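Long-range contact in probable thiosulfate sulfurtransferase (Thermus thermophilus, PDB 2EG4), which probably transfers sulfur from thiosulfate to cyanide, as rhodanese-type sulfurtransferases do, and binds a zinc ion: residues 26-38 against 72-84. Residues are numbered along the deposited sequence; the frame is centred on the assembly and turned at random.
Sequences ARHLDLSAPKLRL and TSRLCRTAFFLGL. With SO4 (sulfate ion), chain F.
R77 has CG anti to its own backbone N (chi1 -162°) and runs extended to NE, which brings the guanidinium to the carbonyls of L31 and P34. T78 turns OG1 beside its backbone N, chi1 -57°, and this aims the hydroxyl at L31 N. R77 NH1 and NH2 grip P34 O end-on, each at 2.7 Å. NH1 also donates to L31 O at 2.8 Å, and both oxygens lie near the guanidinium plane. R77 NE donates to S193 O, so this side chain also links the loop to the second rhodanese-like domain. CE2 of F81 lies over one guanidinium face, toward the rim, with the edge of the ring turned to NH1. With an alanine at R77, the carbonyls of L31 and P34 would probably lose these donors and the loop be freer to shift. L31 N donates almost straight to T78 OG1 (2.9 Å, 169°), while OG1 itself donates to R74 O. D30 OD1 accepts from S32 N, an Asx turn, and also from S32 OG. R74 turns its charge to D68. L31 CD1 packs on F81 CB at 3.6 Å. L36 CD2 meets the edge of the F81 ring, also 3.6 Å from CE1. L29 and L82 touch tip to tip. In the first rhodanese-like domain, a parallel sheet flanked by helices, the loop follows edge strand 27-28 and passes over helix 73-84. That helix rests T78 and A79 on strand 64-67, while helix 41-57 packs against L31, L36 and L82.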
# COMPACT_ATOMS: atom_id res chain seq x y z
N ALA A 26 7.13 13.38 -14.45
CA ALA A 26 6.88 12.31 -13.47
C ALA A 26 8.13 11.86 -12.75
O ALA A 26 9.20 11.71 -13.34
CB ALA A 26 6.21 11.12 -14.16
N ARG A 27 8.01 11.66 -11.44
CA ARG A 27 9.14 11.17 -10.65
C ARG A 27 9.04 9.65 -10.63
O ARG A 27 7.95 9.11 -10.74
CB ARG A 27 9.04 11.65 -9.19
CG ARG A 27 9.39 13.10 -8.93
CD ARG A 27 8.36 14.04 -9.46
NE ARG A 27 8.42 15.32 -8.75
CZ ARG A 27 8.15 16.49 -9.31
NH1 ARG A 27 7.82 16.56 -10.60
NH2 ARG A 27 8.15 17.59 -8.57
N HIS A 28 10.18 8.98 -10.46
CA HIS A 28 10.20 7.53 -10.35
C HIS A 28 10.20 7.18 -8.88
O HIS A 28 11.04 7.69 -8.13
CB HIS A 28 11.46 6.93 -10.94
CG HIS A 28 11.53 5.44 -10.78
ND1 HIS A 28 12.42 4.81 -9.94
CD2 HIS A 28 10.75 4.46 -11.31
CE1 HIS A 28 12.19 3.51 -9.95
NE2 HIS A 28 11.18 3.27 -10.77
N LEU A 29 9.30 6.29 -8.46
CA LEU A 29 9.29 5.84 -7.06
C LEU A 29 8.62 4.47 -6.92
O LEU A 29 7.48 4.30 -7.34
CB LEU A 29 8.52 6.82 -6.17
CG LEU A 29 8.53 6.42 -4.68
CD1 LEU A 29 9.96 6.44 -4.11
CD2 LEU A 29 7.62 7.37 -3.91
N ASP A 30 9.34 3.52 -6.33
CA ASP A 30 8.78 2.18 -6.05
C ASP A 30 9.13 1.84 -4.59
O ASP A 30 10.31 1.60 -4.26
CB ASP A 30 9.36 1.12 -6.98
CG ASP A 30 8.81 -0.28 -6.67
OD1 ASP A 30 8.32 -0.49 -5.54
OD2 ASP A 30 8.86 -1.16 -7.55
N LEU A 31 8.13 1.87 -3.71
CA LEU A 31 8.37 1.58 -2.30
C LEU A 31 8.05 0.16 -1.87
O LEU A 31 7.64 -0.05 -0.73
CB LEU A 31 7.60 2.56 -1.41
CG LEU A 31 8.09 4.00 -1.53
CD1 LEU A 31 7.23 4.96 -0.70
CD2 LEU A 31 9.58 4.03 -1.12
N SER A 32 8.23 -0.80 -2.77
CA SER A 32 7.97 -2.22 -2.44
C SER A 32 8.97 -2.80 -1.43
O SER A 32 8.66 -3.75 -0.68
CB SER A 32 8.06 -3.10 -3.70
OG SER A 32 7.12 -2.75 -4.69
N ALA A 33 10.17 -2.26 -1.41
CA ALA A 33 11.25 -2.82 -0.59
C ALA A 33 11.29 -2.73 0.94
O ALA A 33 11.51 -3.74 1.61
CB ALA A 33 12.58 -2.34 -1.14
N PRO A 34 11.12 -1.53 1.50
CA PRO A 34 11.17 -1.37 2.95
C PRO A 34 10.16 -2.17 3.76
O PRO A 34 8.97 -1.99 3.59
CB PRO A 34 10.94 0.14 3.14
CG PRO A 34 11.33 0.74 1.84
CD PRO A 34 10.82 -0.25 0.83
N LYS A 35 10.66 -3.07 4.60
CA LYS A 35 9.81 -3.84 5.51
C LYS A 35 9.85 -3.03 6.81
O LYS A 35 10.92 -2.69 7.32
CB LYS A 35 10.37 -5.25 5.72
CG LYS A 35 9.92 -6.24 4.63
CD LYS A 35 10.35 -7.66 4.95
CE LYS A 35 11.82 -7.87 4.65
NZ LYS A 35 12.04 -7.92 3.18
N LEU A 36 8.68 -2.71 7.35
CA LEU A 36 8.58 -1.90 8.54
C LEU A 36 8.28 -2.61 9.85
O LEU A 36 7.61 -3.65 9.86
CB LEU A 36 7.51 -0.82 8.34
CG LEU A 36 7.87 0.38 7.47
CD1 LEU A 36 8.37 -0.05 6.11
CD2 LEU A 36 6.65 1.24 7.32
N ARG A 37 8.77 -2.03 10.94
CA ARG A 37 8.50 -2.53 12.29
C ARG A 37 7.91 -1.30 12.98
O ARG A 37 8.58 -0.27 13.12
CB ARG A 37 9.78 -2.99 13.00
CG ARG A 37 9.47 -3.56 14.38
CD ARG A 37 10.70 -3.99 15.16
NE ARG A 37 10.36 -4.59 16.46
CZ ARG A 37 10.07 -3.89 17.56
NH1 ARG A 37 10.08 -2.57 17.52
NH2 ARG A 37 9.76 -4.52 18.70
N LEU A 38 6.65 -1.39 13.38
CA LEU A 38 5.96 -0.27 14.00
C LEU A 38 5.29 -0.68 15.29
O LEU A 38 4.10 -1.01 15.31
CB LEU A 38 4.94 0.30 13.01
CG LEU A 38 5.49 0.79 11.67
CD1 LEU A 38 4.33 1.06 10.70
CD2 LEU A 38 6.31 2.05 11.85
N THR A 72 -1.14 -2.75 -9.78
CA THR A 72 -0.07 -3.56 -9.23
C THR A 72 0.14 -3.39 -7.72
O THR A 72 -0.27 -2.39 -7.13
CB THR A 72 1.24 -3.22 -9.93
OG1 THR A 72 1.61 -1.89 -9.55
CG2 THR A 72 1.07 -3.27 -11.45
N SER A 73 0.77 -4.39 -7.11
CA SER A 73 1.01 -4.30 -5.68
C SER A 73 2.07 -3.22 -5.45
O SER A 73 2.01 -2.53 -4.44
CB SER A 73 1.46 -5.66 -5.11
OG SER A 73 2.74 -6.01 -5.58
N ARG A 74 3.00 -3.03 -6.38
CA ARG A 74 4.00 -1.98 -6.18
C ARG A 74 3.33 -0.60 -6.26
O ARG A 74 3.66 0.29 -5.49
CB ARG A 74 5.17 -2.09 -7.17
CG ARG A 74 4.82 -1.81 -8.60
CD ARG A 74 5.93 -2.27 -9.56
NE ARG A 74 5.41 -2.21 -10.92
CZ ARG A 74 5.71 -3.04 -11.91
NH1 ARG A 74 6.55 -4.06 -11.71
NH2 ARG A 74 5.18 -2.84 -13.11
N LEU A 75 2.35 -0.43 -7.15
CA LEU A 75 1.64 0.84 -7.23
C LEU A 75 0.86 1.12 -5.94
O LEU A 75 0.95 2.19 -5.39
CB LEU A 75 0.66 0.81 -8.42
CG LEU A 75 -0.37 1.94 -8.48
CD1 LEU A 75 0.34 3.28 -8.72
CD2 LEU A 75 -1.37 1.66 -9.61
N CYS A 76 0.11 0.14 -5.45
CA CYS A 76 -0.68 0.37 -4.26
C CYS A 76 0.13 0.50 -2.97
O CYS A 76 -0.21 1.31 -2.12
CB CYS A 76 -1.73 -0.72 -4.15
SG CYS A 76 -2.92 -0.67 -5.51
N ARG A 77 1.22 -0.24 -2.84
CA ARG A 77 1.99 -0.07 -1.60
C ARG A 77 2.66 1.30 -1.62
O ARG A 77 2.71 1.98 -0.61
CB ARG A 77 3.05 -1.15 -1.42
CG ARG A 77 3.53 -1.24 0.05
CD ARG A 77 4.73 -2.18 0.19
NE ARG A 77 5.05 -2.50 1.59
CZ ARG A 77 6.21 -2.24 2.19
NH1 ARG A 77 7.20 -1.64 1.53
NH2 ARG A 77 6.39 -2.63 3.45
N THR A 78 3.10 1.73 -2.80
CA THR A 78 3.72 3.04 -2.89
C THR A 78 2.66 4.12 -2.63
O THR A 78 2.92 5.05 -1.87
CB THR A 78 4.41 3.23 -4.27
OG1 THR A 78 5.37 2.17 -4.46
CG2 THR A 78 5.17 4.57 -4.31
N ALA A 79 1.47 3.99 -3.23
CA ALA A 79 0.41 4.97 -2.99
C ALA A 79 0.01 4.97 -1.53
O ALA A 79 -0.33 6.02 -0.97
CB ALA A 79 -0.81 4.67 -3.87
N PHE A 80 0.04 3.80 -0.92
CA PHE A 80 -0.31 3.67 0.48
C PHE A 80 0.65 4.50 1.34
O PHE A 80 0.22 5.22 2.23
CB PHE A 80 -0.28 2.22 0.94
CG PHE A 80 -0.71 2.06 2.37
CD1 PHE A 80 -2.04 2.25 2.74
CD2 PHE A 80 0.24 1.81 3.37
CE1 PHE A 80 -2.43 2.21 4.08
CE2 PHE A 80 -0.14 1.77 4.72
CZ PHE A 80 -1.47 1.97 5.06
N PHE A 81 1.94 4.40 1.07
CA PHE A 81 2.89 5.20 1.85
C PHE A 81 2.67 6.70 1.64
O PHE A 81 2.70 7.48 2.59
CB PHE A 81 4.34 4.88 1.44
CG PHE A 81 4.91 3.67 2.12
CD1 PHE A 81 5.23 3.71 3.48
CD2 PHE A 81 5.17 2.52 1.41
CE1 PHE A 81 5.81 2.60 4.11
CE2 PHE A 81 5.76 1.39 2.02
CZ PHE A 81 6.08 1.44 3.38
N LEU A 82 2.47 7.13 0.39
CA LEU A 82 2.29 8.56 0.16
C LEU A 82 1.02 9.08 0.84
O LEU A 82 1.04 10.17 1.44
CB LEU A 82 2.29 8.86 -1.35
CG LEU A 82 3.67 9.23 -1.94
CD1 LEU A 82 4.73 8.26 -1.47
CD2 LEU A 82 3.62 9.26 -3.48
N GLY A 83 -0.06 8.31 0.78
CA GLY A 83 -1.31 8.72 1.42
C GLY A 83 -1.17 8.69 2.94
O GLY A 83 -1.73 9.51 3.66
N LEU A 84 -0.42 7.71 3.42
CA LEU A 84 -0.17 7.56 4.86
C LEU A 84 0.61 8.76 5.41
O LEU A 84 0.51 9.11 6.59
CB LEU A 84 0.60 6.26 5.11
CG LEU A 84 1.02 5.97 6.56
CD1 LEU A 84 -0.20 5.80 7.46
CD2 LEU A 84 1.86 4.70 6.57
S SO4 F . 15.29 5.04 -8.15
O1 SO4 F . 15.52 3.90 -9.10
O2 SO4 F . 14.71 4.51 -6.87
O3 SO4 F . 16.60 5.71 -7.85
O4 SO4 F . 14.34 6.02 -8.76
O HOH W 1 5.20 -4.62 -4.10